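Local coordinates for protein amine Dehydrogenase (Pseudomonas putida, PDB 1JMX) that probably transfers electrons through bound heme c groups, as the heme-carrying alpha subunit of a quinohemoprotein amine dehydrogenase, at residues A[393-398]-A[414-419]. Residues are numbered along the deposited sequence; the frame is centred on the assembly and turned at random.
Sequences FEAEAW and ASWKVE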
loop_
_atom_site.group_PDB
_atom_site.type_symbol
_atom_site.label_atom_id
_atom_site.label_comp_id
_atom_site.label_asym_id
_atom_site.label_seq_id
_atom_site.Cartn_x
_atom_site.Cartn_y
_atom_site.Cartn_z
ATOM N N PHE A 393 7.880 6.617 -20.427
ATOM C CA PHE A 393 6.985 6.221 -21.493
ATOM C C PHE A 393 7.583 6.014 -22.858
ATOM O O PHE A 393 8.667 6.497 -23.166
ATOM C CB PHE A 393 5.839 7.226 -21.589
ATOM C CG PHE A 393 5.203 7.532 -20.273
ATOM C CD1 PHE A 393 5.644 8.610 -19.511
ATOM C CD2 PHE A 393 4.187 6.732 -19.779
ATOM C CE1 PHE A 393 5.079 8.884 -18.268
ATOM C CE2 PHE A 393 3.615 6.997 -18.538
ATOM C CZ PHE A 393 4.063 8.074 -17.783
ATOM N N GLU A 394 6.814 5.328 -23.691
ATOM C CA GLU A 394 7.204 5.028 -25.050
ATOM C C GLU A 394 5.937 5.158 -25.918
ATOM O O GLU A 394 4.824 4.958 -25.430
ATOM C CB GLU A 394 7.751 3.604 -25.089
ATOM C CG GLU A 394 8.763 3.349 -26.159
ATOM C CD GLU A 394 10.162 3.793 -25.797
ATOM O OE1 GLU A 394 10.763 3.202 -24.876
ATOM O OE2 GLU A 394 10.682 4.703 -26.468
ATOM N N ALA A 395 6.097 5.578 -27.170
ATOM C CA ALA A 395 4.953 5.715 -28.075
ATOM C C ALA A 395 4.959 4.562 -29.066
ATOM O O ALA A 395 5.846 4.464 -29.911
ATOM C CB ALA A 395 5.003 7.044 -28.805
ATOM N N GLU A 396 3.999 3.657 -28.909
ATOM C CA GLU A 396 3.870 2.483 -29.762
ATOM C C GLU A 396 3.018 2.737 -31.007
ATOM O O GLU A 396 1.820 2.968 -30.916
ATOM C CB GLU A 396 3.292 1.338 -28.946
ATOM C CG GLU A 396 3.031 0.075 -29.714
ATOM C CD GLU A 396 2.208 -0.886 -28.902
ATOM O OE1 GLU A 396 1.056 -0.540 -28.576
ATOM O OE2 GLU A 396 2.714 -1.969 -28.555
ATOM N N ALA A 397 3.657 2.645 -32.170
ATOM C CA ALA A 397 3.011 2.886 -33.459
ATOM C C ALA A 397 2.349 1.665 -34.082
ATOM O O ALA A 397 2.879 0.562 -34.019
ATOM C CB ALA A 397 4.014 3.483 -34.430
ATOM N N TRP A 398 1.193 1.897 -34.699
ATOM C CA TRP A 398 0.425 0.855 -35.371
ATOM C C TRP A 398 -0.043 1.321 -36.738
ATOM O O TRP A 398 -0.430 2.472 -36.925
ATOM C CB TRP A 398 -0.814 0.458 -34.565
ATOM C CG TRP A 398 -0.505 -0.204 -33.285
ATOM C CD1 TRP A 398 -0.071 0.395 -32.143
ATOM C CD2 TRP A 398 -0.582 -1.605 -33.005
ATOM N NE1 TRP A 398 0.131 -0.542 -31.167
ATOM C CE2 TRP A 398 -0.176 -1.782 -31.663
ATOM C CE3 TRP A 398 -0.958 -2.733 -33.757
ATOM C CZ2 TRP A 398 -0.131 -3.039 -31.049
ATOM C CZ3 TRP A 398 -0.914 -3.991 -33.146
ATOM C CH2 TRP A 398 -0.502 -4.130 -31.802
ATOM N N ALA A 414 8.944 10.506 -30.437
ATOM C CA ALA A 414 7.845 11.445 -30.320
ATOM C C ALA A 414 8.102 12.570 -29.344
ATOM O O ALA A 414 9.085 12.578 -28.607
ATOM C CB ALA A 414 6.583 10.697 -29.902
ATOM N N SER A 415 7.197 13.535 -29.375
ATOM C CA SER A 415 7.225 14.677 -28.479
ATOM C C SER A 415 6.313 14.273 -27.329
ATOM O O SER A 415 5.302 13.599 -27.534
ATOM C CB SER A 415 6.658 15.912 -29.183
ATOM O OG SER A 415 6.224 16.891 -28.247
ATOM N N TRP A 416 6.668 14.693 -26.123
ATOM C CA TRP A 416 5.886 14.351 -24.950
ATOM C C TRP A 416 5.447 15.556 -24.167
ATOM O O TRP A 416 6.199 16.518 -24.010
ATOM C CB TRP A 416 6.688 13.435 -24.030
ATOM C CG TRP A 416 6.972 12.120 -24.633
ATOM C CD1 TRP A 416 8.069 11.771 -25.365
ATOM C CD2 TRP A 416 6.145 10.960 -24.568
ATOM N NE1 TRP A 416 7.978 10.460 -25.755
ATOM C CE2 TRP A 416 6.806 9.938 -25.282
ATOM C CE3 TRP A 416 4.909 10.683 -23.980
ATOM C CZ2 TRP A 416 6.270 8.659 -25.421
ATOM C CZ3 TRP A 416 4.377 9.414 -24.120
ATOM C CH2 TRP A 416 5.059 8.417 -24.836
ATOM N N LYS A 417 4.208 15.495 -23.696
ATOM C CA LYS A 417 3.650 16.541 -22.868
ATOM C C LYS A 417 2.658 15.953 -21.875
ATOM O O LYS A 417 2.259 14.793 -21.970
ATOM C CB LYS A 417 3.006 17.664 -23.687
ATOM C CG LYS A 417 1.798 17.280 -24.498
ATOM C CD LYS A 417 1.207 18.531 -25.144
ATOM C CE LYS A 417 0.405 18.205 -26.400
ATOM N NZ LYS A 417 -0.697 17.256 -26.100
ATOM N N VAL A 418 2.273 16.784 -20.920
ATOM C CA VAL A 418 1.352 16.412 -19.865
ATOM C C VAL A 418 0.170 17.391 -19.838
ATOM O O VAL A 418 0.338 18.596 -20.053
ATOM C CB VAL A 418 2.128 16.401 -18.510
ATOM C CG1 VAL A 418 1.275 16.940 -17.369
ATOM C CG2 VAL A 418 2.622 14.993 -18.217
ATOM N N GLU A 419 -1.030 16.858 -19.623
ATOM C CA GLU A 419 -2.235 17.676 -19.547
ATOM C C GLU A 419 -3.086 17.180 -18.398
ATOM O O GLU A 419 -3.021 16.010 -18.049
ATOM C CB GLU A 419 -3.045 17.548 -20.833
ATOM C CG GLU A 419 -2.231 17.761 -22.081
ATOM C CD GLU A 419 -3.091 18.009 -23.288
ATOM O OE1 GLU A 419 -3.994 17.175 -23.577
ATOM O OE2 GLU A 419 -2.862 19.052 -23.944
#
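Trp416 carries most of this contact, reaching with the benzo rim of its indole across to the backbone of Glu394 and Ala395 and the CB atoms of Phe393 and Ala395. With CG anti to the carbonyl carbon (chi1 -65°), the indole points its six-membered ring at the other strand. Its CZ2 sits 3.5 Å from Ala395 N and its CH2 3.5 Å from Glu394 O, both near the indole plane, so the peptide joining Glu394 and Ala395 meets the ring at its edge. CH2 also packs against Phe393 CB at 3.5 Å, while the phenyl ring leads away from 414-419. An alanine in place of Trp416 would probably strip Phe393 CB of its apolar cover from 414-419 and leave the 394-395 peptide less packed. Packing is looser at the Ala395 methyl, with CB 4.0 Å from Trp416 CZ2 and 4.1 Å from Ala414 CB. The solvent side belongs to exposed Ser415 and Lys417, where Lys417 NZ makes a salt bridge with Glu419 OE2 (3.5 Å). The strand axes run at 130°, splaying within the hairpin of strands 391-400 and 406-420 in the C-terminal beta domain; Val370 of strand 367-378, Met437 of strand 435-437, and Val466 and Ala468 of strand 462-470 also touch Trp416.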